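Local coordinates for Serine/threonine-protein kinase Tel1 (Chaetomium thermophilum, PDB 6SKY) that phosphorylates proteins on serine and threonine with ATP and probably acts as a DNA damage sensor that activates checkpoint signalling, at residues His2467-Ala2472 with Leu2652-Ser2657; His2518-Asp2523 with Gln2607-Gly2612; Thr2527-Gly2532 with Pro2581-Ala2586. One frame throughout, in Å; residues are numbered along the deposited sequence.

Contact 1 (His2467-Ala2472 with Leu2652-Ser2657); sequences HIWTGA and LPLTSS
Helix 2461-2472, in the FAT region, packs on strand 2651-2655, an outermost strand of the antiparallel sheet in the kinase N-lobe. The short axes approach to 7.6 Å and run only 30° apart, so the helix lies roughly along the strand. T2470 carries the polar part. Its CB points toward the strand and comes to 3.5 Å from L2654 O. CG2, anti to the backbone N, rests against that same carbonyl, while OG1, beside the backbone N (chi1 -56°), hydrogen-bonds with Y2466 O one turn back. T2470 OG1 also has L2654 O at 3.0 Å and P2653 O at 3.2 Å, and its one proton cannot serve all three at once. An alanine here would remove OG1 and CG2 and would probably lose the hydroxyl's polar contacts with Y2466 O and the two strand carbonyls, and the CG2 packing. W2469 supplies the flat neighbour: with CG anti to the backbone N, its six-membered ring swings to the strand, and NE1 makes a weak hydrogen bond with D2511 of helix 2507-2522. T2655 CG2 sits 4.1 Å from W2469 CZ3. L2654 O lies in the indole plane, at the ring edge, 3.5 Å from W2469 CZ3.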
loop_
_atom_site.group_PDB
_atom_site.type_symbol
_atom_site.label_atom_id
_atom_site.label_comp_id
_atom_site.label_asym_id
_atom_site.label_seq_id
_atom_site.Cartn_x
_atom_site.Cartn_y
_atom_site.Cartn_z
ATOM N N HIS A 2467 -25.134 -33.819 -25.203
ATOM C CA HIS A 2467 -25.051 -32.710 -26.141
ATOM C C HIS A 2467 -25.287 -33.184 -27.559
ATOM O O HIS A 2467 -25.993 -32.528 -28.331
ATOM C CB HIS A 2467 -23.692 -32.032 -26.042
ATOM C CG HIS A 2467 -23.483 -31.294 -24.763
ATOM N ND1 HIS A 2467 -22.657 -31.755 -23.766
ATOM C CD2 HIS A 2467 -24.002 -30.131 -24.314
ATOM C CE1 HIS A 2467 -22.672 -30.905 -22.759
ATOM N NE2 HIS A 2467 -23.483 -29.912 -23.064
ATOM N N ILE A 2468 -24.710 -34.328 -27.921
ATOM C CA ILE A 2468 -24.928 -34.852 -29.265
ATOM C C ILE A 2468 -26.391 -35.219 -29.471
ATOM O O ILE A 2468 -26.978 -34.914 -30.514
ATOM C CB ILE A 2468 -24.000 -36.046 -29.534
ATOM C CG1 ILE A 2468 -22.552 -35.584 -29.513
ATOM C CG2 ILE A 2468 -24.331 -36.679 -30.852
ATOM C CD1 ILE A 2468 -22.315 -34.317 -30.271
ATOM N N TRP A 2469 -27.007 -35.869 -28.485
ATOM C CA TRP A 2469 -28.409 -36.247 -28.613
ATOM C C TRP A 2469 -29.291 -35.022 -28.782
ATOM O O TRP A 2469 -30.163 -34.987 -29.653
ATOM C CB TRP A 2469 -28.858 -37.064 -27.403
ATOM C CG TRP A 2469 -30.188 -37.699 -27.610
ATOM C CD1 TRP A 2469 -30.426 -38.920 -28.136
ATOM C CD2 TRP A 2469 -31.468 -37.134 -27.317
ATOM N NE1 TRP A 2469 -31.771 -39.161 -28.189
ATOM C CE2 TRP A 2469 -32.433 -38.074 -27.689
ATOM C CE3 TRP A 2469 -31.890 -35.922 -26.770
ATOM C CZ2 TRP A 2469 -33.787 -37.845 -27.534
ATOM C CZ3 TRP A 2469 -33.234 -35.698 -26.621
ATOM C CH2 TRP A 2469 -34.164 -36.650 -26.997
ATOM N N THR A 2470 -29.085 -34.002 -27.955
ATOM C CA THR A 2470 -29.890 -32.794 -28.070
ATOM C C THR A 2470 -29.672 -32.107 -29.407
ATOM O O THR A 2470 -30.610 -31.559 -29.991
ATOM C CB THR A 2470 -29.566 -31.845 -26.929
ATOM O OG1 THR A 2470 -29.767 -32.524 -25.689
ATOM C CG2 THR A 2470 -30.462 -30.644 -26.981
ATOM N N GLY A 2471 -28.443 -32.124 -29.916
ATOM C CA GLY A 2471 -28.191 -31.482 -31.190
ATOM C C GLY A 2471 -28.840 -32.204 -32.352
ATOM O O GLY A 2471 -29.299 -31.574 -33.303
ATOM N N ALA A 2472 -28.887 -33.530 -32.297
ATOM C CA ALA A 2472 -29.462 -34.275 -33.406
ATOM C C ALA A 2472 -30.985 -34.253 -33.363
ATOM O O ALA A 2472 -31.635 -33.902 -34.350
ATOM C CB ALA A 2472 -28.941 -35.709 -33.398
ATOM N N LEU A 2652 -29.941 -30.365 -17.168
ATOM C CA LEU A 2652 -29.697 -31.137 -18.381
ATOM C C LEU A 2652 -30.832 -30.866 -19.350
ATOM O O LEU A 2652 -31.923 -31.438 -19.199
ATOM C CB LEU A 2652 -29.594 -32.619 -18.063
ATOM C CG LEU A 2652 -29.362 -33.567 -19.223
ATOM C CD1 LEU A 2652 -27.986 -33.352 -19.760
ATOM C CD2 LEU A 2652 -29.515 -34.962 -18.739
ATOM N N PRO A 2653 -30.636 -29.993 -20.335
ATOM C CA PRO A 2653 -31.688 -29.752 -21.325
ATOM C C PRO A 2653 -31.750 -30.903 -22.316
ATOM O O PRO A 2653 -30.737 -31.281 -22.902
ATOM C CB PRO A 2653 -31.244 -28.456 -22.008
ATOM C CG PRO A 2653 -30.161 -27.918 -21.161
ATOM C CD PRO A 2653 -29.512 -29.072 -20.518
ATOM N N LEU A 2654 -32.940 -31.472 -22.491
ATOM C CA LEU A 2654 -33.103 -32.571 -23.433
ATOM C C LEU A 2654 -33.473 -32.044 -24.810
ATOM O O LEU A 2654 -32.803 -32.340 -25.801
ATOM C CB LEU A 2654 -34.166 -33.547 -22.929
ATOM C CG LEU A 2654 -33.749 -34.458 -21.784
ATOM C CD1 LEU A 2654 -34.926 -35.260 -21.323
ATOM C CD2 LEU A 2654 -32.640 -35.364 -22.231
ATOM N N THR A 2655 -34.541 -31.264 -24.883
ATOM C CA THR A 2655 -34.955 -30.629 -26.121
ATOM C C THR A 2655 -35.159 -29.148 -25.856
ATOM O O THR A 2655 -34.855 -28.673 -24.761
ATOM C CB THR A 2655 -36.230 -31.276 -26.653
ATOM O OG1 THR A 2655 -37.161 -31.439 -25.581
ATOM C CG2 THR A 2655 -35.923 -32.634 -27.237
ATOM N N SER A 2656 -35.670 -28.406 -26.829
ATOM C CA SER A 2656 -35.958 -26.995 -26.606
ATOM C C SER A 2656 -37.193 -26.780 -25.758
ATOM O O SER A 2656 -37.634 -25.641 -25.608
ATOM C CB SER A 2656 -36.122 -26.265 -27.938
ATOM O OG SER A 2656 -34.869 -26.034 -28.553
ATOM N N SER A 2657 -37.759 -27.843 -25.202
ATOM C CA SER A 2657 -38.982 -27.728 -24.426
ATOM C C SER A 2657 -38.978 -28.593 -23.173
ATOM O O SER A 2657 -40.009 -28.679 -22.502
ATOM C CB SER A 2657 -40.178 -28.099 -25.295
ATOM O OG SER A 2657 -39.937 -29.316 -25.977
#

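Contact 2 (His2518-Asp2523 with Gln2607-Gly2612); sequences HALAMD and QLVKGG. With AGS (phosphothiophosphoric acid-adenylate ester), chain C.
Strand 2604-2611 of the kinase N-lobe forms part of the ATP pocket on one side and packs against helix 2507-2522 on the other, and strand alternation explains both roles. L2608 and K2610 serve the bound ATP analogue. L2608 CD1 meets the amino group of the adenine, 3.7 Å from N6 of AGS. K2610, extended beyond CG, brings NZ to the alpha-phosphate, in a weak hydrogen bond of 3.5 Å to O2A of AGS; its side chain also lies about 5 Å from the magnesium ion. V2609 points the opposite way, to the helix, where its CG1, anti to the backbone N, packs against A2521 CB at 3.6 Å. L2520 CD2 adds a looser apolar touch on V2609 CG2. Further along, G2611 CA lies 3.9 Å from A2521 O, and a CB modelled there would point toward the helix and clash with that oxygen. M2522 starts away from the strand but bends back at chi2 (-67°) and chi3 (101°), laying CE beside G2612 N at 3.7 Å. Across the segments the helix is held by packing, with no hydrogen bond. The axes of the short segments cross at -66°, and the helix also spans the flanking strands: L2520 touches K2593 and L2595 of strand 2593-2599, while A2521 and M2522 touch S2658 of strand 2658-2662.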
loop_
_atom_site.group_PDB
_atom_site.type_symbol
_atom_site.label_atom_id
_atom_site.label_comp_id
_atom_site.label_asym_id
_atom_site.label_seq_id
_atom_site.Cartn_x
_atom_site.Cartn_y
_atom_site.Cartn_z
ATOM N N HIS A 2518 -38.095 -37.645 -22.354
ATOM C CA HIS A 2518 -38.777 -36.555 -23.036
ATOM C C HIS A 2518 -40.264 -36.836 -23.186
ATOM O O HIS A 2518 -41.093 -35.935 -23.016
ATOM C CB HIS A 2518 -38.128 -36.325 -24.394
ATOM C CG HIS A 2518 -38.829 -35.314 -25.235
ATOM N ND1 HIS A 2518 -39.187 -35.557 -26.541
ATOM C CD2 HIS A 2518 -39.238 -34.055 -24.961
ATOM C CE1 HIS A 2518 -39.787 -34.491 -27.036
ATOM N NE2 HIS A 2518 -39.832 -33.565 -26.097
ATOM N N ALA A 2519 -40.625 -38.080 -23.512
ATOM C CA ALA A 2519 -42.039 -38.421 -23.605
ATOM C C ALA A 2519 -42.735 -38.225 -22.270
ATOM O O ALA A 2519 -43.860 -37.722 -22.218
ATOM C CB ALA A 2519 -42.206 -39.857 -24.086
ATOM N N LEU A 2520 -42.081 -38.609 -21.177
ATOM C CA LEU A 2520 -42.664 -38.397 -19.859
ATOM C C LEU A 2520 -42.769 -36.916 -19.531
ATOM O O LEU A 2520 -43.740 -36.481 -18.905
ATOM C CB LEU A 2520 -41.839 -39.118 -18.802
ATOM C CG LEU A 2520 -42.307 -38.974 -17.364
ATOM C CD1 LEU A 2520 -43.514 -39.845 -17.124
ATOM C CD2 LEU A 2520 -41.192 -39.350 -16.439
ATOM N N ALA A 2521 -41.781 -36.125 -19.945
ATOM C CA ALA A 2521 -41.820 -34.691 -19.689
ATOM C C ALA A 2521 -43.000 -34.039 -20.391
ATOM O O ALA A 2521 -43.720 -33.230 -19.801
ATOM C CB ALA A 2521 -40.512 -34.045 -20.138
ATOM N N MET A 2522 -43.217 -34.388 -21.655
ATOM C CA MET A 2522 -44.241 -33.718 -22.443
ATOM C C MET A 2522 -45.658 -34.112 -22.045
ATOM O O MET A 2522 -46.603 -33.403 -22.401
ATOM C CB MET A 2522 -44.021 -34.010 -23.927
ATOM C CG MET A 2522 -42.806 -33.333 -24.532
ATOM S SD MET A 2522 -42.958 -31.543 -24.590
ATOM C CE MET A 2522 -41.976 -31.077 -23.175
ATOM N N ASP A 2523 -45.831 -35.207 -21.314
ATOM C CA ASP A 2523 -47.157 -35.767 -21.066
ATOM C C ASP A 2523 -47.827 -35.045 -19.906
ATOM O O ASP A 2523 -47.535 -35.314 -18.741
ATOM C CB ASP A 2523 -47.052 -37.257 -20.785
ATOM C CG ASP A 2523 -48.352 -37.845 -20.309
ATOM O OD1 ASP A 2523 -49.383 -37.608 -20.967
ATOM O OD2 ASP A 2523 -48.346 -38.552 -19.281
ATOM N N GLN A 2607 -35.320 -36.057 -9.195
ATOM C CA GLN A 2607 -35.228 -35.331 -10.451
ATOM C C GLN A 2607 -36.531 -34.606 -10.710
ATOM O O GLN A 2607 -37.604 -35.173 -10.517
ATOM C CB GLN A 2607 -34.953 -36.270 -11.623
ATOM C CG GLN A 2607 -33.685 -37.045 -11.515
ATOM C CD GLN A 2607 -33.733 -38.301 -12.303
ATOM O OE1 GLN A 2607 -34.743 -38.613 -12.914
ATOM N NE2 GLN A 2607 -32.644 -39.039 -12.303
ATOM N N LEU A 2608 -36.439 -33.366 -11.155
ATOM C CA LEU A 2608 -37.567 -32.702 -11.781
ATOM C C LEU A 2608 -37.513 -33.019 -13.261
ATOM O O LEU A 2608 -36.490 -32.783 -13.907
ATOM C CB LEU A 2608 -37.534 -31.192 -11.580
ATOM C CG LEU A 2608 -37.728 -30.560 -10.217
ATOM C CD1 LEU A 2608 -36.410 -30.129 -9.687
ATOM C CD2 LEU A 2608 -38.633 -29.373 -10.357
ATOM N N VAL A 2609 -38.594 -33.564 -13.792
ATOM C CA VAL A 2609 -38.742 -33.767 -15.222
ATOM C C VAL A 2609 -39.600 -32.610 -15.705
ATOM O O VAL A 2609 -40.822 -32.632 -15.578
ATOM C CB VAL A 2609 -39.359 -35.127 -15.546
ATOM C CG1 VAL A 2609 -39.325 -35.365 -17.020
ATOM C CG2 VAL A 2609 -38.607 -36.219 -14.839
ATOM N N LYS A 2610 -38.958 -31.581 -16.237
ATOM C CA LYS A 2610 -39.619 -30.321 -16.524
ATOM C C LYS A 2610 -39.996 -30.278 -17.992
ATOM O O LYS A 2610 -39.138 -30.438 -18.862
ATOM C CB LYS A 2610 -38.717 -29.145 -16.169
ATOM C CG LYS A 2610 -39.420 -28.037 -15.435
ATOM C CD LYS A 2610 -38.418 -27.046 -14.913
ATOM C CE LYS A 2610 -39.047 -26.087 -13.930
ATOM N NZ LYS A 2610 -38.025 -25.175 -13.343
ATOM N N GLY A 2611 -41.285 -30.073 -18.261
ATOM C CA GLY A 2611 -41.774 -29.885 -19.603
ATOM C C GLY A 2611 -42.416 -28.514 -19.730
ATOM O O GLY A 2611 -42.612 -27.797 -18.749
ATOM N N GLY A 2612 -42.740 -28.160 -20.962
ATOM C CA GLY A 2612 -43.318 -26.861 -21.209
ATOM C C GLY A 2612 -42.578 -26.134 -22.304
ATOM O O GLY A 2612 -42.000 -26.768 -23.186
HETATM P PG AGS C . -42.908 -19.982 -10.258
HETATM S S1G AGS C . -42.563 -18.589 -8.940
HETATM O O2G AGS C . -41.731 -20.074 -11.264
HETATM O O3G AGS C . -44.216 -19.659 -11.029
HETATM P PB AGS C . -41.809 -22.111 -9.023
HETATM O O1B AGS C . -40.742 -21.149 -8.695
HETATM O O2B AGS C . -42.322 -22.943 -7.851
HETATM O O3B AGS C . -43.074 -21.364 -9.574
HETATM P PA AGS C . -41.268 -24.668 -9.841
HETATM O O1A AGS C . -42.490 -25.293 -10.359
HETATM O O2A AGS C . -39.971 -25.206 -10.442
HETATM O O3A AGS C . -41.267 -23.115 -10.106
HETATM O "O5'" AGS C . -41.283 -24.854 -8.286
HETATM C "C5'" AGS C . -41.213 -26.182 -7.752
HETATM C "C4'" AGS C . -40.905 -26.122 -6.281
HETATM O "O4'" AGS C . -39.722 -26.897 -6.012
HETATM C "C3'" AGS C . -40.620 -24.734 -5.724
HETATM O "O3'" AGS C . -41.026 -24.636 -4.366
HETATM C "C2'" AGS C . -39.107 -24.610 -5.879
HETATM O "O2'" AGS C . -38.556 -23.786 -4.863
HETATM C "C1'" AGS C . -38.635 -26.052 -5.693
HETATM N N9 AGS C . -37.517 -26.408 -6.553
HETATM C C8 AGS C . -37.314 -26.012 -7.845
HETATM N N7 AGS C . -36.221 -26.488 -8.384
HETATM C C5 AGS C . -35.668 -27.256 -7.375
HETATM C C6 AGS C . -34.495 -28.027 -7.308
HETATM N N6 AGS C . -33.636 -28.160 -8.319
HETATM N N1 AGS C . -34.233 -28.668 -6.152
HETATM C C2 AGS C . -35.089 -28.539 -5.137
HETATM N N3 AGS C . -36.224 -27.840 -5.083
HETATM C C4 AGS C . -36.455 -27.216 -6.241
#

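Contact 3 (Thr2527-Gly2532 with Pro2581-Ala2586); sequences TRYKSG and PEMAIA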
loop_
_atom_site.group_PDB
_atom_site.type_symbol
_atom_site.label_atom_id
_atom_site.label_comp_id
_atom_site.label_asym_id
_atom_site.label_seq_id
_atom_site.Cartn_x
_atom_site.Cartn_y
_atom_site.Cartn_z
ATOM N N THR A 2527 -56.309 -34.290 -15.377
ATOM C CA THR A 2527 -57.021 -35.256 -14.547
ATOM C C THR A 2527 -56.072 -36.306 -13.987
ATOM O O THR A 2527 -56.112 -36.618 -12.793
ATOM C CB THR A 2527 -58.132 -35.925 -15.353
ATOM O OG1 THR A 2527 -57.569 -36.562 -16.506
ATOM C CG2 THR A 2527 -59.154 -34.894 -15.799
ATOM N N ARG A 2528 -55.209 -36.859 -14.837
ATOM C CA ARG A 2528 -54.311 -37.918 -14.404
ATOM C C ARG A 2528 -53.164 -37.392 -13.555
ATOM O O ARG A 2528 -52.598 -38.148 -12.760
ATOM C CB ARG A 2528 -53.776 -38.658 -15.627
ATOM C CG ARG A 2528 -53.059 -39.951 -15.333
ATOM C CD ARG A 2528 -53.028 -40.797 -16.582
ATOM N NE ARG A 2528 -52.867 -39.972 -17.775
ATOM C CZ ARG A 2528 -52.973 -40.429 -19.016
ATOM N NH1 ARG A 2528 -53.243 -41.708 -19.228
ATOM N NH2 ARG A 2528 -52.814 -39.610 -20.042
ATOM N N TYR A 2529 -52.818 -36.117 -13.695
ATOM C CA TYR A 2529 -51.733 -35.498 -12.940
ATOM C C TYR A 2529 -52.295 -34.280 -12.220
ATOM O O TYR A 2529 -52.396 -33.200 -12.807
ATOM C CB TYR A 2529 -50.586 -35.115 -13.862
ATOM C CG TYR A 2529 -49.995 -36.279 -14.609
ATOM C CD1 TYR A 2529 -49.668 -37.451 -13.954
ATOM C CD2 TYR A 2529 -49.781 -36.211 -15.972
ATOM C CE1 TYR A 2529 -49.136 -38.517 -14.633
ATOM C CE2 TYR A 2529 -49.250 -37.268 -16.657
ATOM C CZ TYR A 2529 -48.928 -38.421 -15.985
ATOM O OH TYR A 2529 -48.396 -39.484 -16.675
ATOM N N LYS A 2530 -52.661 -34.449 -10.956
ATOM C CA LYS A 2530 -53.223 -33.365 -10.162
ATOM C C LYS A 2530 -52.117 -32.701 -9.354
ATOM O O LYS A 2530 -51.346 -33.381 -8.672
ATOM C CB LYS A 2530 -54.316 -33.872 -9.223
ATOM C CG LYS A 2530 -55.184 -34.983 -9.776
ATOM C CD LYS A 2530 -56.152 -35.457 -8.707
ATOM C CE LYS A 2530 -57.014 -36.602 -9.188
ATOM N NZ LYS A 2530 -57.954 -37.043 -8.121
ATOM N N SER A 2531 -52.060 -31.374 -9.418
ATOM C CA SER A 2531 -51.019 -30.612 -8.745
ATOM C C SER A 2531 -51.069 -30.791 -7.234
ATOM O O SER A 2531 -52.072 -30.466 -6.595
ATOM C CB SER A 2531 -51.146 -29.135 -9.107
ATOM O OG SER A 2531 -51.138 -28.965 -10.511
ATOM N N GLY A 2532 -49.991 -31.307 -6.657
ATOM C CA GLY A 2532 -49.894 -31.510 -5.228
ATOM C C GLY A 2532 -50.047 -32.946 -4.787
ATOM O O GLY A 2532 -49.739 -33.254 -3.631
ATOM N N PRO A 2581 -41.753 -46.269 -6.758
ATOM C CA PRO A 2581 -43.010 -46.510 -7.476
ATOM C C PRO A 2581 -43.821 -45.261 -7.748
ATOM O O PRO A 2581 -44.585 -45.241 -8.719
ATOM C CB PRO A 2581 -43.757 -47.472 -6.545
ATOM C CG PRO A 2581 -42.687 -48.114 -5.737
ATOM C CD PRO A 2581 -41.670 -47.055 -5.519
ATOM N N GLU A 2582 -43.691 -44.222 -6.934
ATOM C CA GLU A 2582 -44.524 -43.038 -7.067
ATOM C C GLU A 2582 -43.703 -41.831 -7.493
ATOM O O GLU A 2582 -42.471 -41.823 -7.427
ATOM C CB GLU A 2582 -45.250 -42.732 -5.755
ATOM C CG GLU A 2582 -46.337 -43.731 -5.411
ATOM C CD GLU A 2582 -47.161 -43.308 -4.213
ATOM O OE1 GLU A 2582 -46.603 -42.662 -3.304
ATOM O OE2 GLU A 2582 -48.371 -43.616 -4.184
ATOM N N MET A 2583 -44.413 -40.803 -7.945
ATOM C CA MET A 2583 -43.817 -39.536 -8.317
ATOM C C MET A 2583 -44.716 -38.415 -7.833
ATOM O O MET A 2583 -45.941 -38.496 -7.953
ATOM C CB MET A 2583 -43.602 -39.432 -9.826
ATOM C CG MET A 2583 -44.857 -39.386 -10.647
ATOM S SD MET A 2583 -44.467 -39.298 -12.393
ATOM C CE MET A 2583 -46.101 -39.219 -13.091
ATOM N N ALA A 2584 -44.103 -37.385 -7.264
ATOM C CA ALA A 2584 -44.842 -36.219 -6.824
ATOM C C ALA A 2584 -45.104 -35.290 -7.999
ATOM O O ALA A 2584 -44.553 -35.449 -9.088
ATOM C CB ALA A 2584 -44.082 -35.488 -5.727
ATOM N N ILE A 2585 -45.961 -34.304 -7.773
ATOM C CA ILE A 2585 -46.327 -33.340 -8.801
ATOM C C ILE A 2585 -46.396 -31.963 -8.163
ATOM O O ILE A 2585 -46.857 -31.820 -7.026
ATOM C CB ILE A 2585 -47.661 -33.717 -9.469
ATOM C CG1 ILE A 2585 -47.498 -35.031 -10.225
ATOM C CG2 ILE A 2585 -48.109 -32.636 -10.413
ATOM C CD1 ILE A 2585 -48.734 -35.512 -10.879
ATOM N N ALA A 2586 -45.919 -30.955 -8.883
ATOM C CA ALA A 2586 -45.923 -29.583 -8.401
ATOM C C ALA A 2586 -47.023 -28.776 -9.082
ATOM O O ALA A 2586 -47.662 -29.222 -10.036
ATOM C CB ALA A 2586 -44.556 -28.936 -8.628
#
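Y2529 OH has one identified grip, a hydrogen bond to D2523 OD2, which ties the tip of the ring back to the residue that follows helix 2507-2522. Two more neighbours meet the ring: K2593 in a cation-pi interaction, and R2528 CG over one face, displaced toward the rim. The side-chain contact with strand 2576-2585 is apolar. M2583 is extended beyond CG, although its chi1 of 67° places CG in the crowded position between backbone N and carbonyl carbon; its CE reaches Y2529 CE1 at 3.5 Å, approaching the ring obliquely. I2585 points at the loop and crosses the tyrosine at about a right angle, with CD1 beside the base of that side chain, 3.5 Å from Y2529 CB. Its other branch, CG2, packs on the backbone, 3.8 Å from K2530 O. One backbone bond joins the two segments: G2532 N donates to I2585 O at 3.2 Å, bent to 138° at the hydrogen and approaching 61° out of the carbonyl plane. The loop crosses the end of the strand and then enters the sheet as strand 2534-2536. Beyond I2585, A2586, whose side chain comes about 4 Å from the nucleotide, leads into the loop to strand 2593-2599, consistent with the hairpin of PI3K-like kinases that carries the phosphate-binding loop, counterpart of the protein-kinase glycine-rich loop.

How the contacts relate
All three contacts attach to the antiparallel sheet of the kinase N-lobe through different strands: contact 1 on strand 2651-2655 at one edge, contact 2 on 2604-2611 within it, contact 3 on 2576-2585 toward the other edge. The centres of contacts 1 and 2 lie about 13 Å apart, those of contacts 2 and 3 about 12 Å, and those of contacts 1 and 3 about 25 Å, a rough row. Along the chain contact 1 encloses contact 2, which encloses contact 3. S2657 of contact 1 packs against M2522 and G2612; contacts 2 and 3 meet through D2523 and Y2529. Together they form a continuous line of packing from the FAT region, past helix 2507-2522, to the nucleotide-binding side of the lobe.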